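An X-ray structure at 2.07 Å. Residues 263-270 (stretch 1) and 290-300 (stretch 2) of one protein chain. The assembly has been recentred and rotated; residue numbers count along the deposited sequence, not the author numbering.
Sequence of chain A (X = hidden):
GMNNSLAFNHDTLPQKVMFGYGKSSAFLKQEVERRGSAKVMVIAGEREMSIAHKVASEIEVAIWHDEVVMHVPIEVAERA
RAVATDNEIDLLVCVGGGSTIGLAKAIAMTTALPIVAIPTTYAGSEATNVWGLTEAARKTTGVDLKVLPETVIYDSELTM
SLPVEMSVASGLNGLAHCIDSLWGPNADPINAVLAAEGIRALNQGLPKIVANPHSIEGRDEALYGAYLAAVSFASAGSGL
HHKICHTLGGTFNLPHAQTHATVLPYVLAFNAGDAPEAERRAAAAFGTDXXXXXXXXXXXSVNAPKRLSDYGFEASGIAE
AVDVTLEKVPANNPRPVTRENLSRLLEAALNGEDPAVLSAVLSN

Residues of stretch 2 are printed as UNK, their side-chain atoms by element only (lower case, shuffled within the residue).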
# COMPACT_ATOMS: atom_id res chain seq x y z
N VAL A 263 -22.76 -15.23 2.00
CA VAL A 263 -21.79 -16.31 2.10
C VAL A 263 -20.66 -16.04 3.11
O VAL A 263 -20.18 -16.97 3.80
CB VAL A 263 -21.20 -16.62 0.71
CG1 VAL A 263 -19.99 -17.54 0.83
CG2 VAL A 263 -22.28 -17.26 -0.18
N LEU A 264 -20.25 -14.77 3.22
CA LEU A 264 -19.11 -14.36 4.06
C LEU A 264 -19.09 -14.94 5.48
O LEU A 264 -18.10 -15.55 5.87
CB LEU A 264 -19.01 -12.84 4.10
CG LEU A 264 -17.92 -12.25 5.03
CD1 LEU A 264 -16.53 -12.80 4.69
CD2 LEU A 264 -17.94 -10.71 4.97
N PRO A 265 -20.17 -14.76 6.26
CA PRO A 265 -20.09 -15.28 7.63
C PRO A 265 -19.89 -16.78 7.72
O PRO A 265 -19.31 -17.27 8.69
CB PRO A 265 -21.43 -14.91 8.22
CG PRO A 265 -22.35 -14.72 6.97
CD PRO A 265 -21.48 -14.13 5.98
N TYR A 266 -20.38 -17.51 6.73
CA TYR A 266 -20.24 -18.98 6.69
C TYR A 266 -18.79 -19.39 6.36
O TYR A 266 -18.25 -20.31 6.97
CB TYR A 266 -21.28 -19.61 5.70
CG TYR A 266 -22.67 -19.31 6.18
CD1 TYR A 266 -23.21 -20.01 7.25
CD2 TYR A 266 -23.36 -18.22 5.70
CE1 TYR A 266 -24.40 -19.66 7.80
CE2 TYR A 266 -24.57 -17.88 6.21
CZ TYR A 266 -25.09 -18.60 7.27
OH TYR A 266 -26.31 -18.26 7.81
N VAL A 267 -18.14 -18.65 5.47
CA VAL A 267 -16.72 -18.92 5.16
C VAL A 267 -15.87 -18.51 6.34
O VAL A 267 -14.93 -19.21 6.70
CB VAL A 267 -16.26 -18.24 3.92
CG1 VAL A 267 -14.77 -18.54 3.70
CG2 VAL A 267 -17.12 -18.70 2.70
N LEU A 268 -16.23 -17.42 7.00
CA LEU A 268 -15.50 -17.01 8.20
C LEU A 268 -15.62 -18.08 9.28
O LEU A 268 -14.60 -18.54 9.83
CB LEU A 268 -15.99 -15.69 8.73
CG LEU A 268 -15.27 -15.19 9.97
CD1 LEU A 268 -13.74 -15.11 9.72
CD2 LEU A 268 -15.84 -13.85 10.36
N ALA A 269 -16.86 -18.48 9.58
CA ALA A 269 -17.12 -19.51 10.60
C ALA A 269 -16.36 -20.77 10.29
O ALA A 269 -15.79 -21.39 11.18
CB ALA A 269 -18.61 -19.81 10.68
N PHE A 270 -16.35 -21.15 9.02
CA PHE A 270 -15.72 -22.38 8.53
C PHE A 270 -14.19 -22.38 8.70
O PHE A 270 -13.62 -23.34 9.19
CB PHE A 270 -16.07 -22.57 7.04
CG PHE A 270 -15.47 -23.80 6.40
CD1 PHE A 270 -16.12 -25.03 6.49
CD2 PHE A 270 -14.33 -23.71 5.63
CE1 PHE A 270 -15.58 -26.16 5.88
CE2 PHE A 270 -13.79 -24.85 4.99
CZ PHE A 270 -14.41 -26.06 5.13
N UNK A 290 -13.63 -12.12 19.17
CA UNK A 290 -13.47 -13.00 18.03
C UNK A 290 -13.91 -12.28 16.76
O UNK A 290 -14.71 -11.35 16.80
c UNK A 290 -14.15 -14.89 19.54
c UNK A 290 -14.32 -14.29 18.18
o UNK A 290 -15.69 -13.99 17.95
N UNK A 291 -13.42 -12.76 15.63
CA UNK A 291 -13.75 -12.18 14.34
C UNK A 291 -15.22 -12.37 14.02
O UNK A 291 -15.88 -11.47 13.48
c UNK A 291 -12.88 -12.80 13.26
N UNK A 292 -15.74 -13.54 14.37
CA UNK A 292 -17.15 -13.88 14.05
C UNK A 292 -18.13 -13.05 14.86
O UNK A 292 -19.13 -12.62 14.33
c UNK A 292 -18.89 -15.69 12.23
c UNK A 292 -17.41 -15.37 14.25
c UNK A 292 -18.77 -15.88 13.72
c UNK A 292 -18.97 -17.33 14.08
N UNK A 293 -17.87 -12.82 16.14
CA UNK A 293 -18.82 -12.00 16.89
C UNK A 293 -18.78 -10.57 16.36
O UNK A 293 -19.79 -9.91 16.30
c UNK A 293 -18.57 -12.06 18.42
c UNK A 293 -17.15 -11.51 20.45
c UNK A 293 -17.41 -11.27 18.93
o UNK A 293 -17.20 -12.69 20.89
o UNK A 293 -16.90 -10.53 21.19
N UNK A 294 -17.62 -10.11 15.92
CA UNK A 294 -17.52 -8.81 15.30
C UNK A 294 -18.36 -8.77 14.04
O UNK A 294 -19.14 -7.84 13.84
N UNK A 295 -18.19 -9.76 13.16
CA UNK A 295 -18.97 -9.80 11.94
C UNK A 295 -20.47 -9.91 12.25
O UNK A 295 -21.27 -9.23 11.63
c UNK A 295 -18.53 -10.96 11.03
c UNK A 295 -19.23 -9.75 8.89
c UNK A 295 -19.31 -11.08 9.69
c UNK A 295 -18.75 -12.23 8.88
N UNK A 296 -20.84 -10.75 13.22
CA UNK A 296 -22.25 -10.96 13.56
C UNK A 296 -22.90 -9.69 14.14
O UNK A 296 -24.04 -9.37 13.80
n UNK A 296 -24.14 -14.61 13.05
o UNK A 296 -22.78 -13.56 11.58
c UNK A 296 -22.13 -13.51 13.90
c UNK A 296 -23.07 -13.87 12.75
c UNK A 296 -22.41 -12.14 14.52
N UNK A 297 -22.17 -8.96 14.98
CA UNK A 297 -22.65 -7.69 15.50
C UNK A 297 -22.84 -6.67 14.40
O UNK A 297 -23.78 -5.89 14.45
c UNK A 297 -21.70 -7.85 17.80
c UNK A 297 -21.69 -7.12 16.53
n UNK A 297 -19.86 -8.80 22.04
c UNK A 297 -19.83 -7.97 21.01
c UNK A 297 -20.68 -7.33 18.77
n UNK A 297 -20.63 -8.18 19.97
n UNK A 297 -19.01 -6.92 21.03
N UNK A 298 -21.93 -6.64 13.44
CA UNK A 298 -22.08 -5.75 12.32
C UNK A 298 -23.32 -6.12 11.55
O UNK A 298 -24.18 -5.24 11.26
c UNK A 298 -19.72 -5.24 9.30
c UNK A 298 -21.25 -3.52 10.34
c UNK A 298 -20.99 -5.02 10.10
c UNK A 298 -20.86 -5.79 11.42
N UNK A 299 -23.45 -7.40 11.23
CA UNK A 299 -24.59 -7.87 10.44
C UNK A 299 -25.93 -7.55 11.08
O UNK A 299 -26.85 -7.07 10.41
c UNK A 299 -25.14 -12.68 8.59
n UNK A 299 -26.16 -13.02 7.83
c UNK A 299 -23.33 -9.71 9.19
c UNK A 299 -24.48 -9.37 10.16
n UNK A 299 -24.88 -13.40 9.69
n UNK A 299 -24.38 -11.65 8.23
c UNK A 299 -23.22 -11.16 8.95
N UNK A 300 -26.04 -7.79 12.38
CA UNK A 300 -27.26 -7.43 13.08
C UNK A 300 -27.49 -5.91 13.01
O UNK A 300 -28.58 -5.46 12.74
c UNK A 300 -28.50 -7.77 15.30
c UNK A 300 -28.36 -8.33 16.72
c UNK A 300 -29.57 -8.51 14.54
c UNK A 300 -27.19 -7.89 14.54
O HOH W 1 -27.44 -15.81 7.86

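Position 290 has three side-chain atoms, a carbon carrying one oxygen and one carbon: Thr290. It stands at the N-cap, out of reach of stretch 1, and its OG1 accepts a hydrogen bond from the backbone N of position 293 at 3.1 Å, satisfying an amide that the first helical turn leaves free.

At 291 a single carbon points toward stretch 1, 4.3 Å from Leu268 CD2. This is Ala291, small enough to leave room for that leucine, whose CD2 also lies 3.9 Å from Ala291 O.

Position 292 has four carbons forked at the second, hence Leu292. Its CB leaves sideways, but the t, p rotamer brings the fork nearer: CD1 lies 4.0 Å from Leu268 CD2, and CD2 lies 4.2 Å from Ala269 CB.

At 293, three carbons end in two oxygens, pointing away from stretch 1: Glu293. A carboxylate suits this side of the helix, clear of the apolar contact.

Position 294 has no side-chain atoms and is Gly294; nothing of stretch 1 would lie within 5.5 Å of an ideal CB.

Position 295 again has four carbons forked at the second, now directed toward stretch 1. Leu295 places CD2 3.6 Å from Leu268 CD2, 3.8 Å from Pro265 CB and 3.9 Å from Leu264 CG, so one methyl meets three apolar side chains.

At 296, three carbons carry one oxygen and one nitrogen: Gln296. Its OE1 approaches Pro265 CB at 3.9 Å, leaving the amide at the border of the apolar patch.

Position 297 has three carbons, a nitrogen, then a carbon with two more nitrogens. Arg297 extends out of reach of stretch 1; its NH2 lies 3.5 Å from Glu293 OE2, a salt bridge of charges only, with the oxygen well out of the guanidinium plane.

Position 298, four carbons forked at the second, is Leu298, buried but out of reach of stretch 1.

Position 299 repeats the guanidinium pattern but points toward stretch 1. Arg299 lays one guanidinium face over Pro265, CZ to CG 3.8 Å, while its NH1 donates to Gln296 OE1 at 2.8 Å. One water accepts from Arg299 NH2 at 3.1 Å and donates to Tyr266 OH at 2.7 Å.

Position 300, another four-carbon fork, is Leu300, exposed and far from stretch 1.

The two helices run nearly antiparallel, at 166°, their axes 10.1 Å apart at closest approach. No direct hydrogen bond crosses between them: leucine, alanine and proline side chains pack together, while Arg299 adds a guanidinium face and a water bridge.

Stretch 2, residues 290-300: TALEGLQRLRL
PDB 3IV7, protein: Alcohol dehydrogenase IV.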